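Local coordinates for DegQ (Legionella fallonii, PDB 3PV2), which probably degrades and refolds damaged proteins in the bacterial cell envelope as an HtrA-family serine protease with PDZ domains that assembles into 12-mers, at residues B[192-197]-B[234-239]; B[305-310]-B[336-341]; B[388-393]-B[402-407]. One frame throughout, in Å; residues are numbered along the deposited sequence.

Interaction 1 (B[192-197]-B[234-239]); sequences NFIQTD and GFAIPI
The rings of Phe-193 and Phe-235 meet because each has its CG anti to its own carbonyl carbon and beside the backbone N (chi1 -72° and -67°). The side chains then cross at about a right angle, with the ring planes 60° apart and Phe-193 CB 3.7 Å from Phe-235 CD1. Phe-193 turns its edge to its neighbours, with CE1 3.8 Å from Ile-237 CG1 and the Ala-236 carbonyl O lying in the plane of the ring. Gln-195 runs alongside Phe-235, its CB 4.0 Å from Phe-235 CE1.

Strands 194-196 and 234-238 are antiparallel neighbours in the second six-stranded barrel of the trypsin fold, the third and last strands of that barrel in chain order. Four backbone bonds join them: Ile-194 and Ala-236 exchange two, with Ile-194 N 2.8 Å from Ala-236 O, and Thr-196 and Gly-234 exchange two more. Thr-196 CG2 lies against the backbone of Gly-234, 3.5 Å from Gly-234 O, while its hydroxyl turns to Ile-176 O and Ala-198 N.

On the face that carries Ile-194 and Ala-236, both residues also touch Leu-209 of strand 208-211, consistent with the barrel interior. Ile-194 CD1 slides past Pro-238, 3.9 Å from its CB, and Pro-238 is the N-cap of helix 239-252. Asn-192 comes tip to tip with the same proline, ND2 3.6 Å from Pro-238 CG. Nearby, Asp-197 OD2 accepts a hydrogen bond from Phe-174 N of a second subunit, and Gln-195 packs on Ser-171 of the same subunit.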
ATOM      1  N   ASN B 192       6.522  45.532   3.171  1.00 78.37           N
ATOM      2  CA  ASN B 192       6.856  46.432   2.109  1.00 75.50           C
ATOM      3  C   ASN B 192       8.234  46.026   1.601  1.00 70.14           C
ATOM      4  O   ASN B 192       9.215  45.950   2.374  1.00 72.14           O
ATOM      5  CB  ASN B 192       6.870  47.881   2.579  1.00 76.83           C
ATOM      6  CG  ASN B 192       8.016  48.662   1.979  1.00 79.31           C
ATOM      7  OD1 ASN B 192       8.354  48.472   0.792  1.00 83.25           O
ATOM      8  ND2 ASN B 192       8.650  49.509   2.789  1.00 80.70           N
ATOM      9  N   PHE B 193       8.282  45.797   0.305  1.00 63.73           N
ATOM     10  CA  PHE B 193       9.416  45.285  -0.400  1.00 58.98           C
ATOM     11  C   PHE B 193       9.454  45.931  -1.764  1.00 54.00           C
ATOM     12  O   PHE B 193       8.457  46.313  -2.338  1.00 51.18           O
ATOM     13  CB  PHE B 193       9.300  43.787  -0.668  1.00 59.06           C
ATOM     14  CG  PHE B 193       9.465  42.931   0.535  1.00 62.16           C
ATOM     15  CD1 PHE B 193      10.668  42.868   1.191  1.00 62.79           C
ATOM     16  CD2 PHE B 193       8.417  42.128   0.979  1.00 67.70           C
ATOM     17  CE1 PHE B 193      10.834  42.062   2.301  1.00 65.60           C
ATOM     18  CE2 PHE B 193       8.569  41.314   2.095  1.00 69.44           C
ATOM     19  CZ  PHE B 193       9.790  41.278   2.757  1.00 68.24           C
ATOM     20  N   ILE B 194      10.673  46.054  -2.243  1.00 49.38           N
ATOM     21  CA  ILE B 194      10.916  46.217  -3.625  1.00 45.27           C
ATOM     22  C   ILE B 194      10.813  44.849  -4.273  1.00 41.97           C
ATOM     23  O   ILE B 194      11.332  43.849  -3.800  1.00 39.07           O
ATOM     24  CB  ILE B 194      12.299  46.801  -3.831  1.00 45.51           C
ATOM     25  CG1 ILE B 194      12.439  48.130  -3.091  1.00 46.04           C
ATOM     26  CG2 ILE B 194      12.554  47.043  -5.277  1.00 39.86           C
ATOM     27  CD1 ILE B 194      13.877  48.554  -2.948  1.00 42.64           C
ATOM     28  N   GLN B 195      10.139  44.804  -5.397  1.00 39.91           N
ATOM     29  CA  GLN B 195      10.065  43.567  -6.151  1.00 38.57           C
ATOM     30  C   GLN B 195      10.835  43.811  -7.440  1.00 37.60           C
ATOM     31  O   GLN B 195      10.693  44.886  -8.056  1.00 37.72           O
ATOM     32  CB  GLN B 195       8.618  43.166  -6.402  1.00 38.72           C
ATOM     33  CG  GLN B 195       8.485  42.130  -7.487  1.00 41.33           C
ATOM     34  CD  GLN B 195       7.029  41.628  -7.786  1.00 45.25           C
ATOM     35  OE1 GLN B 195       6.198  41.540  -6.889  1.00 45.86           O
ATOM     36  NE2 GLN B 195       6.760  41.277  -9.061  1.00 40.31           N
ATOM     37  N   THR B 196      11.613  42.811  -7.862  1.00 37.24           N
ATOM     38  CA  THR B 196      12.479  42.900  -9.052  1.00 37.88           C
ATOM     39  C   THR B 196      12.399  41.614  -9.840  1.00 37.16           C
ATOM     40  O   THR B 196      12.040  40.572  -9.291  1.00 38.10           O
ATOM     41  CB  THR B 196      13.945  43.082  -8.582  1.00 38.48           C
ATOM     42  OG1 THR B 196      14.813  43.272  -9.703  1.00 43.24           O
ATOM     43  CG2 THR B 196      14.413  41.850  -7.945  1.00 42.39           C
ATOM     44  N   ASP B 197      12.716  41.646 -11.134  1.00 36.59           N
ATOM     45  CA  ASP B 197      13.050  40.420 -11.870  1.00 36.78           C
ATOM     46  C   ASP B 197      14.560  40.104 -11.943  1.00 37.30           C
ATOM     47  O   ASP B 197      14.964  39.258 -12.666  1.00 37.58           O
ATOM     48  CB  ASP B 197      12.381  40.367 -13.251  1.00 38.11           C
ATOM     49  CG  ASP B 197      12.839  41.498 -14.192  1.00 37.97           C
ATOM     50  OD1 ASP B 197      13.476  42.421 -13.647  1.00 37.23           O
ATOM     51  OD2 ASP B 197      12.538  41.407 -15.418  1.00 36.98           O
ATOM     52  N   GLY B 234      12.175  38.358  -7.427  1.00 57.04           N
ATOM     53  CA  GLY B 234      12.827  38.553  -6.136  1.00 53.31           C
ATOM     54  C   GLY B 234      12.464  39.854  -5.410  1.00 49.99           C
ATOM     55  O   GLY B 234      11.788  40.753  -5.954  1.00 48.16           O
ATOM     56  N   PHE B 235      12.968  39.967  -4.178  1.00 46.13           N
ATOM     57  CA  PHE B 235      12.580  41.006  -3.265  1.00 43.51           C
ATOM     58  C   PHE B 235      13.751  41.595  -2.574  1.00 41.54           C
ATOM     59  O   PHE B 235      14.711  40.879  -2.262  1.00 39.97           O
ATOM     60  CB  PHE B 235      11.666  40.419  -2.222  1.00 46.19           C
ATOM     61  CG  PHE B 235      10.366  39.987  -2.760  1.00 48.21           C
ATOM     62  CD1 PHE B 235       9.360  40.904  -2.950  1.00 53.24           C
ATOM     63  CD2 PHE B 235      10.166  38.684  -3.145  1.00 52.99           C
ATOM     64  CE1 PHE B 235       8.156  40.527  -3.479  1.00 54.80           C
ATOM     65  CE2 PHE B 235       8.935  38.283  -3.678  1.00 54.07           C
ATOM     66  CZ  PHE B 235       7.940  39.210  -3.846  1.00 55.53           C
ATOM     67  N   ALA B 236      13.662  42.890  -2.282  1.00 39.19           N
ATOM     68  CA  ALA B 236      14.675  43.600  -1.548  1.00 38.87           C
ATOM     69  C   ALA B 236      13.976  44.475  -0.511  1.00 40.82           C
ATOM     70  O   ALA B 236      12.876  44.980  -0.790  1.00 40.26           O
ATOM     71  CB  ALA B 236      15.450  44.487  -2.473  1.00 37.84           C
ATOM     72  N   ILE B 237      14.619  44.666   0.642  1.00 41.75           N
ATOM     73  CA  ILE B 237      14.113  45.532   1.693  1.00 44.10           C
ATOM     74  C   ILE B 237      14.651  46.927   1.419  1.00 43.99           C
ATOM     75  O   ILE B 237      15.851  47.085   1.263  1.00 42.14           O
ATOM     76  CB  ILE B 237      14.589  45.054   3.064  1.00 45.88           C
ATOM     77  CG1 ILE B 237      14.143  43.587   3.259  1.00 48.98           C
ATOM     78  CG2 ILE B 237      14.033  45.969   4.204  1.00 46.51           C
ATOM     79  CD1 ILE B 237      15.104  42.802   4.154  1.00 50.36           C
ATOM     80  N   PRO B 238      13.766  47.929   1.240  1.00 44.91           N
ATOM     81  CA  PRO B 238      14.257  49.226   0.759  1.00 46.19           C
ATOM     82  C   PRO B 238      15.195  49.916   1.740  1.00 47.27           C
ATOM     83  O   PRO B 238      15.012  49.842   2.947  1.00 46.55           O
ATOM     84  CB  PRO B 238      12.981  50.070   0.557  1.00 47.96           C
ATOM     85  CG  PRO B 238      11.892  49.349   1.278  1.00 46.68           C
ATOM     86  CD  PRO B 238      12.342  47.949   1.587  1.00 46.77           C
ATOM     87  N   ILE B 239      16.213  50.552   1.205  1.00 48.09           N
ATOM     88  CA  ILE B 239      17.316  50.961   2.009  1.00 48.80           C
ATOM     89  C   ILE B 239      16.908  52.005   3.061  1.00 51.38           C
ATOM     90  O   ILE B 239      17.482  52.041   4.147  1.00 49.68           O
ATOM     91  CB  ILE B 239      18.445  51.520   1.140  1.00 47.19           C
ATOM     92  CG1 ILE B 239      19.721  51.707   1.941  1.00 47.95           C
ATOM     93  CG2 ILE B 239      18.030  52.827   0.571  1.00 51.17           C
ATOM     94  CD1 ILE B 239      20.245  50.459   2.505  1.00 43.51           C
TER

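Interaction 2 (B[305-310]-B[336-341])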
ATOM      1  N   ILE B 305      -6.751  62.720   6.330  1.00 35.34           N
ATOM      2  CA  ILE B 305      -5.674  62.290   5.462  1.00 35.22           C
ATOM      3  C   ILE B 305      -4.351  62.773   6.084  1.00 35.57           C
ATOM      4  O   ILE B 305      -4.125  64.015   6.210  1.00 36.27           O
ATOM      5  CB  ILE B 305      -5.814  62.937   4.086  1.00 35.62           C
ATOM      6  CG1 ILE B 305      -7.185  62.693   3.436  1.00 35.45           C
ATOM      7  CG2 ILE B 305      -4.720  62.424   3.118  1.00 35.64           C
ATOM      8  CD1 ILE B 305      -7.418  61.349   3.221  1.00 34.86           C
ATOM      9  N   ILE B 306      -3.452  61.840   6.386  1.00 35.27           N
ATOM     10  CA  ILE B 306      -2.196  62.199   6.954  1.00 35.65           C
ATOM     11  C   ILE B 306      -1.264  62.645   5.856  1.00 36.22           C
ATOM     12  O   ILE B 306      -1.052  61.909   4.897  1.00 36.12           O
ATOM     13  CB  ILE B 306      -1.542  61.017   7.709  1.00 35.29           C
ATOM     14  CG1 ILE B 306      -2.312  60.697   8.982  1.00 34.91           C
ATOM     15  CG2 ILE B 306      -0.081  61.370   7.994  1.00 35.84           C
ATOM     16  CD1 ILE B 306      -2.062  59.238   9.524  1.00 34.51           C
ATOM     17  N   THR B 307      -0.775  63.863   5.919  1.00 36.97           N
ATOM     18  CA  THR B 307       0.180  64.340   4.886  1.00 37.83           C
ATOM     19  C   THR B 307       1.637  64.486   5.366  1.00 40.10           C
ATOM     20  O   THR B 307       2.562  64.690   4.553  1.00 42.59           O
ATOM     21  CB  THR B 307      -0.282  65.645   4.289  1.00 38.59           C
ATOM     22  OG1 THR B 307      -0.393  66.612   5.332  1.00 41.92           O
ATOM     23  CG2 THR B 307      -1.628  65.464   3.655  1.00 37.96           C
ATOM     24  N   GLN B 308       1.853  64.358   6.664  1.00 40.87           N
ATOM     25  CA  GLN B 308       3.162  64.492   7.258  1.00 44.16           C
ATOM     26  C   GLN B 308       3.216  63.923   8.663  1.00 44.36           C
ATOM     27  O   GLN B 308       2.335  64.202   9.522  1.00 42.07           O
ATOM     28  CB  GLN B 308       3.558  65.957   7.401  1.00 46.13           C
ATOM     29  CG  GLN B 308       5.063  66.169   7.290  1.00 51.70           C
ATOM     30  CD  GLN B 308       5.502  67.674   7.322  1.00 56.42           C
ATOM     31  OE1 GLN B 308       6.209  68.127   8.261  1.00 58.29           O
ATOM     32  NE2 GLN B 308       5.094  68.425   6.311  1.00 55.33           N
ATOM     33  N   ILE B 309       4.288  63.188   8.900  1.00 45.74           N
ATOM     34  CA  ILE B 309       4.626  62.672  10.235  1.00 46.76           C
ATOM     35  C   ILE B 309       6.076  63.146  10.566  1.00 50.56           C
ATOM     36  O   ILE B 309       7.028  62.815   9.829  1.00 51.17           O
ATOM     37  CB  ILE B 309       4.552  61.156  10.236  1.00 45.57           C
ATOM     38  CG1 ILE B 309       3.090  60.715  10.069  1.00 44.59           C
ATOM     39  CG2 ILE B 309       5.151  60.568  11.542  1.00 43.50           C
ATOM     40  CD1 ILE B 309       2.920  59.261  10.021  1.00 44.28           C
ATOM     41  N   ASN B 310       6.208  63.933  11.631  1.00 53.55           N
ATOM     42  CA  ASN B 310       7.475  64.611  11.977  1.00 56.91           C
ATOM     43  C   ASN B 310       8.006  65.386  10.782  1.00 59.62           C
ATOM     44  O   ASN B 310       7.369  66.315  10.344  1.00 60.38           O
ATOM     45  CB  ASN B 310       8.505  63.618  12.543  1.00 56.74           C
ATOM     46  CG  ASN B 310       8.102  63.070  13.915  1.00 54.53           C
ATOM     47  OD1 ASN B 310       7.361  63.718  14.656  1.00 53.00           O
ATOM     48  ND2 ASN B 310       8.557  61.848  14.235  1.00 53.59           N
ATOM     49  N   ILE B 336       0.507  65.859  10.621  1.00 39.45           N
ATOM     50  CA  ILE B 336      -0.220  66.918   9.930  1.00 38.99           C
ATOM     51  C   ILE B 336      -1.257  66.215   9.089  1.00 38.19           C
ATOM     52  O   ILE B 336      -0.915  65.317   8.384  1.00 37.64           O
ATOM     53  CB  ILE B 336       0.717  67.825   9.049  1.00 40.26           C
ATOM     54  CG1 ILE B 336       1.665  68.649   9.938  1.00 41.60           C
ATOM     55  CG2 ILE B 336      -0.091  68.834   8.165  1.00 40.67           C
ATOM     56  CD1 ILE B 336       2.561  69.584   9.113  1.00 45.49           C
ATOM     57  N   VAL B 337      -2.518  66.598   9.209  1.00 38.27           N
ATOM     58  CA  VAL B 337      -3.612  65.971   8.431  1.00 37.62           C
ATOM     59  C   VAL B 337      -4.410  67.033   7.678  1.00 38.37           C
ATOM     60  O   VAL B 337      -4.329  68.194   7.925  1.00 39.40           O
ATOM     61  CB  VAL B 337      -4.584  65.080   9.291  1.00 36.93           C
ATOM     62  CG1 VAL B 337      -3.804  63.867  10.008  1.00 36.23           C
ATOM     63  CG2 VAL B 337      -5.291  65.908  10.288  1.00 37.62           C
ATOM     64  N   GLU B 338      -5.182  66.566   6.721  1.00 37.92           N
ATOM     65  CA  GLU B 338      -6.174  67.378   6.076  1.00 38.55           C
ATOM     66  C   GLU B 338      -7.489  66.828   6.567  1.00 38.14           C
ATOM     67  O   GLU B 338      -7.732  65.648   6.462  1.00 37.22           O
ATOM     68  CB  GLU B 338      -6.143  67.226   4.552  1.00 38.43           C
ATOM     69  CG  GLU B 338      -5.012  67.922   3.857  1.00 39.13           C
ATOM     70  CD  GLU B 338      -5.238  69.392   3.683  1.00 40.47           C
ATOM     71  OE1 GLU B 338      -6.354  69.863   3.404  1.00 40.89           O
ATOM     72  OE2 GLU B 338      -4.258  70.110   3.828  1.00 41.27           O
ATOM     73  N   ARG B 339      -8.359  67.680   7.064  1.00 39.00           N
ATOM     74  CA  ARG B 339      -9.656  67.254   7.422  1.00 38.86           C
ATOM     75  C   ARG B 339     -10.691  68.118   6.780  1.00 39.81           C
ATOM     76  O   ARG B 339     -10.843  69.230   7.178  1.00 41.03           O
ATOM     77  CB  ARG B 339      -9.816  67.309   8.958  1.00 39.16           C
ATOM     78  CG  ARG B 339     -11.262  67.047   9.459  1.00 39.40           C
ATOM     79  CD  ARG B 339     -11.349  67.066  11.060  1.00 40.29           C
ATOM     80  NE  ARG B 339     -10.331  66.189  11.652  1.00 38.85           N
ATOM     81  CZ  ARG B 339      -9.918  66.212  12.912  1.00 39.62           C
ATOM     82  NH1 ARG B 339     -10.422  67.074  13.786  1.00 40.27           N
ATOM     83  NH2 ARG B 339      -8.964  65.370  13.295  1.00 38.20           N
ATOM     84  N   ASP B 340     -11.498  67.516   5.900  1.00 39.34           N
ATOM     85  CA  ASP B 340     -12.440  68.260   5.015  1.00 42.39           C
ATOM     86  C   ASP B 340     -11.734  69.499   4.416  1.00 43.47           C
ATOM     87  O   ASP B 340     -12.234  70.580   4.519  1.00 44.95           O
ATOM     88  CB  ASP B 340     -13.707  68.711   5.780  1.00 45.46           C
ATOM     89  CG  ASP B 340     -14.438  67.543   6.492  1.00 49.12           C
ATOM     90  OD1 ASP B 340     -15.065  67.799   7.556  1.00 58.80           O
ATOM     91  OD2 ASP B 340     -14.342  66.387   6.009  1.00 46.04           O
ATOM     92  N   ASN B 341     -10.542  69.298   3.886  1.00 44.18           N
ATOM     93  CA  ASN B 341      -9.733  70.357   3.234  1.00 47.99           C
ATOM     94  C   ASN B 341      -9.065  71.392   4.125  1.00 51.65           C
ATOM     95  O   ASN B 341      -8.413  72.305   3.620  1.00 53.97           O
ATOM     96  CB  ASN B 341     -10.537  71.030   2.124  1.00 48.17           C
ATOM     97  CG  ASN B 341     -10.533  70.194   0.909  1.00 45.27           C
ATOM     98  OD1 ASN B 341     -11.449  69.442   0.664  1.00 43.51           O
ATOM     99  ND2 ASN B 341      -9.432  70.245   0.174  1.00 41.52           N
TER
HETATM  100  O   HOH W   1      -1.467  68.986   4.549  1.00 51.82           O
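Thr-307 and Gln-308 both face Ile-336, and the backbone hydrogen bonds record the consequence, a classic beta bulge. Thr-307 N donates to Ile-336 O at 2.9 Å. Gln-308 N, 3.4 Å from Ile-336 O, adds a weak bond to the same carbonyl. On one side of the bulge Ile-336 N returns a short bond to Gln-308 O, 2.7 Å and nearly straight at 169°. On the other side Ile-305 and Glu-338 form a regular hydrogen-bonded pair, Glu-338 N lying 2.8 Å from Ile-305 O. Between the two, Ile-306 faces Val-337 as a non-hydrogen-bonded pair, and the CA of Val-337 makes a C-H...O contact with Ile-305 O at 3.0 Å.

The apolar contacts divide between the two faces of the sheet. On one, Ile-306 CG1 meets Val-337 CG1 at 3.7 Å, the two branches passing at a slant, and Val-337 also touches Leu-300. On the other, Gln-308 and Ile-336 run side by side in the same direction, their CB atoms 3.8 Å apart.

Polar side chains meet through solvent. Thr-307 holds OG1 between its backbone N and carbonyl carbon (chi1 59°), which sets the hydroxyl beside Ile-336 CG2 and hydrogen-bonded to a water 2.7 Å from Thr-307 OG1; that water donates to Glu-338 OE2.

These strands belong to the antiparallel sheet of the first PDZ domain, where strand 305-309 also pairs with strand 284-289. The chemistry implies that the bulge takes up the extra residue with Thr-307 N as main donor to Ile-336 O, pairing resuming at Ile-336 N, while the Glu-338 carboxylate is linked to the Thr-307 hydroxyl by a water, not by a direct bond.

Interaction 3 (B[388-393]-B[402-407])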
ATOM      1  N   VAL B 388     -27.478  39.769  28.463  1.00 32.20           N
ATOM      2  CA  VAL B 388     -26.436  40.273  27.561  1.00 32.21           C
ATOM      3  C   VAL B 388     -25.674  39.084  27.078  1.00 32.02           C
ATOM      4  O   VAL B 388     -25.131  38.314  27.895  1.00 31.72           O
ATOM      5  CB  VAL B 388     -25.484  41.240  28.284  1.00 32.07           C
ATOM      6  CG1 VAL B 388     -24.208  41.505  27.433  1.00 32.09           C
ATOM      7  CG2 VAL B 388     -26.208  42.559  28.528  1.00 32.54           C
ATOM      8  N   GLN B 389     -25.634  38.899  25.775  1.00 32.34           N
ATOM      9  CA  GLN B 389     -24.927  37.804  25.175  1.00 32.39           C
ATOM     10  C   GLN B 389     -23.508  38.138  24.994  1.00 32.31           C
ATOM     11  O   GLN B 389     -23.177  39.244  24.509  1.00 32.48           O
ATOM     12  CB  GLN B 389     -25.534  37.491  23.826  1.00 32.95           C
ATOM     13  CG  GLN B 389     -24.863  36.448  23.032  1.00 33.26           C
ATOM     14  CD  GLN B 389     -25.665  36.107  21.797  1.00 35.50           C
ATOM     15  OE1 GLN B 389     -25.879  36.955  20.921  1.00 35.32           O
ATOM     16  NE2 GLN B 389     -26.103  34.895  21.716  1.00 34.25           N
ATOM     17  N   VAL B 390     -22.627  37.194  25.347  1.00 32.21           N
ATOM     18  CA  VAL B 390     -21.184  37.409  25.134  1.00 32.27           C
ATOM     19  C   VAL B 390     -20.871  36.823  23.750  1.00 32.84           C
ATOM     20  O   VAL B 390     -20.900  35.618  23.543  1.00 33.12           O
ATOM     21  CB  VAL B 390     -20.339  36.682  26.152  1.00 32.10           C
ATOM     22  CG1 VAL B 390     -18.841  36.885  25.834  1.00 32.32           C
ATOM     23  CG2 VAL B 390     -20.720  37.130  27.632  1.00 31.65           C
ATOM     24  N   VAL B 391     -20.603  37.681  22.786  1.00 33.16           N
ATOM     25  CA  VAL B 391     -20.421  37.265  21.428  1.00 33.83           C
ATOM     26  C   VAL B 391     -18.986  36.843  21.287  1.00 34.11           C
ATOM     27  O   VAL B 391     -18.689  35.996  20.485  1.00 35.16           O
ATOM     28  CB  VAL B 391     -20.620  38.541  20.527  1.00 35.43           C
ATOM     29  CG1 VAL B 391     -20.260  38.291  18.984  1.00 36.17           C
ATOM     30  CG2 VAL B 391     -22.032  39.020  20.682  1.00 36.86           C
ATOM     31  N   GLY B 392     -18.076  37.465  22.045  1.00 33.80           N
ATOM     32  CA  GLY B 392     -16.662  37.125  21.971  1.00 34.16           C
ATOM     33  C   GLY B 392     -16.017  37.430  23.322  1.00 33.68           C
ATOM     34  O   GLY B 392     -16.493  38.267  24.086  1.00 33.18           O
ATOM     35  N   ALA B 393     -14.916  36.750  23.623  1.00 33.99           N
ATOM     36  CA  ALA B 393     -14.157  37.026  24.833  1.00 34.13           C
ATOM     37  C   ALA B 393     -12.700  36.761  24.580  1.00 36.58           C
ATOM     38  O   ALA B 393     -12.347  35.646  24.228  1.00 39.58           O
ATOM     39  CB  ALA B 393     -14.681  36.100  25.927  1.00 33.41           C
ATOM     40  N   ALA B 402     -12.291  33.756  34.401  1.00 34.14           N
ATOM     41  CA  ALA B 402     -13.377  33.378  35.321  1.00 33.93           C
ATOM     42  C   ALA B 402     -14.182  32.268  34.706  1.00 34.05           C
ATOM     43  O   ALA B 402     -14.905  31.564  35.408  1.00 34.20           O
ATOM     44  CB  ALA B 402     -14.308  34.525  35.591  1.00 33.19           C
ATOM     45  N   GLY B 403     -14.071  32.072  33.416  1.00 34.11           N
ATOM     46  CA  GLY B 403     -14.835  30.985  32.795  1.00 34.39           C
ATOM     47  C   GLY B 403     -15.916  31.372  31.817  1.00 33.83           C
ATOM     48  O   GLY B 403     -16.566  30.529  31.286  1.00 34.12           O
ATOM     49  N   ILE B 404     -16.119  32.646  31.562  1.00 33.16           N
ATOM     50  CA  ILE B 404     -17.087  33.047  30.542  1.00 32.80           C
ATOM     51  C   ILE B 404     -16.583  32.606  29.194  1.00 33.29           C
ATOM     52  O   ILE B 404     -15.364  32.704  28.892  1.00 33.67           O
ATOM     53  CB  ILE B 404     -17.193  34.564  30.579  1.00 32.24           C
ATOM     54  CG1 ILE B 404     -17.717  34.984  31.961  1.00 31.92           C
ATOM     55  CG2 ILE B 404     -18.042  35.093  29.451  1.00 32.04           C
ATOM     56  CD1 ILE B 404     -17.722  36.496  32.171  1.00 31.59           C
ATOM     57  N   ARG B 405     -17.499  32.140  28.345  1.00 33.42           N
ATOM     58  CA  ARG B 405     -17.158  31.794  26.967  1.00 33.98           C
ATOM     59  C   ARG B 405     -18.182  32.355  25.953  1.00 33.75           C
ATOM     60  O   ARG B 405     -19.375  32.580  26.290  1.00 33.33           O
ATOM     61  CB  ARG B 405     -17.162  30.262  26.830  1.00 36.00           C
ATOM     62  CG  ARG B 405     -16.060  29.530  27.622  1.00 36.53           C
ATOM     63  CD  ARG B 405     -14.671  29.741  27.038  1.00 39.74           C
ATOM     64  NE  ARG B 405     -13.640  29.085  27.857  1.00 42.28           N
ATOM     65  CZ  ARG B 405     -13.077  29.582  28.947  1.00 43.89           C
ATOM     66  NH1 ARG B 405     -13.404  30.793  29.439  1.00 40.30           N
ATOM     67  NH2 ARG B 405     -12.135  28.874  29.534  1.00 45.21           N
ATOM     68  N   PRO B 406     -17.724  32.555  24.712  1.00 34.17           N
ATOM     69  CA  PRO B 406     -18.595  33.060  23.683  1.00 34.16           C
ATOM     70  C   PRO B 406     -19.874  32.286  23.678  1.00 35.00           C
ATOM     71  O   PRO B 406     -19.864  31.073  23.905  1.00 36.16           O
ATOM     72  CB  PRO B 406     -17.799  32.829  22.394  1.00 36.05           C
ATOM     73  CG  PRO B 406     -16.299  32.973  22.896  1.00 36.84           C
ATOM     74  CD  PRO B 406     -16.364  32.240  24.219  1.00 34.86           C
ATOM     75  N   GLY B 407     -21.004  32.965  23.462  1.00 34.22           N
ATOM     76  CA  GLY B 407     -22.277  32.247  23.544  1.00 34.17           C
ATOM     77  C   GLY B 407     -22.992  32.315  24.852  1.00 33.56           C
ATOM     78  O   GLY B 407     -24.192  32.118  24.855  1.00 33.65           O
TER
HETATM   79  O   HOH W   2     -25.749  32.719  22.913  1.00 41.18           O
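Val-390 meets Ile-404, Pro-406 and Gly-407 in the second PDZ domain, where the end of strand 384-393 is joined by the loop that leads from helix 398-402 into strand 409-413. One residue earlier in the strand, Gln-389 has its OE1 taken by Arg-373; a water that donates to Gly-407 O at 2.6 Å also lies by Gln-389 NE2, but so close that this leg of the bridge is doubtful.

Val-390 itself carries the contact. Its carbonyl O receives Gly-407 N at 2.7 Å, the donor lying almost on the extension of the C=O bond (172°). The same oxygen has Pro-406 CA 3.4 Å away in a C-H...O contact. With CG1 anti to the backbone N (chi1 177°), Val-390 CG2 lies beside that N, anti to the carbonyl carbon, and meets Ile-404 CG2 at 3.8 Å, the two side chains crossing at about a right angle. Ile-404 passes on to Leu-448 and Val-450, so this apolar contact ties the loop to strand 444-450.

Val-391 and Gly-392 both face Ala-371 in a classic beta bulge. The side chain of Val-391 points away from the loop and packs on Gln-377 of another subunit, whereas its carbonyl O stays 3.8 Å from Pro-406 CB. Arg-405 folds back on the loop, its NH1 hydrogen-bonded to Ile-404 O and to Trp-400 O.

Ala-393, last along the strand, directs its CB toward the loop, and its backbone N lies 4.1 Å from Pro-406 CG.

Overall arrangement
The three contacts follow one another in series along the chain, one in each of three domains: interaction 1 in the second barrel of the protease, interaction 2 in the first PDZ domain and interaction 3 in the second. None touches another. The centres of interactions 1 and 2 lie 28 Å apart, those of 2 and 3 39 Å, and those of 1 and 3 44 Å, with the last pair on opposite sides of the chain's centre. The two PDZ sheets repeat one pattern of strand pairing, in which strand 305-309 takes the place of 409-413. Interactions 1 and 3 also touch other subunits of the 12-mer, whereas no other chain of the assembly touches interaction 2.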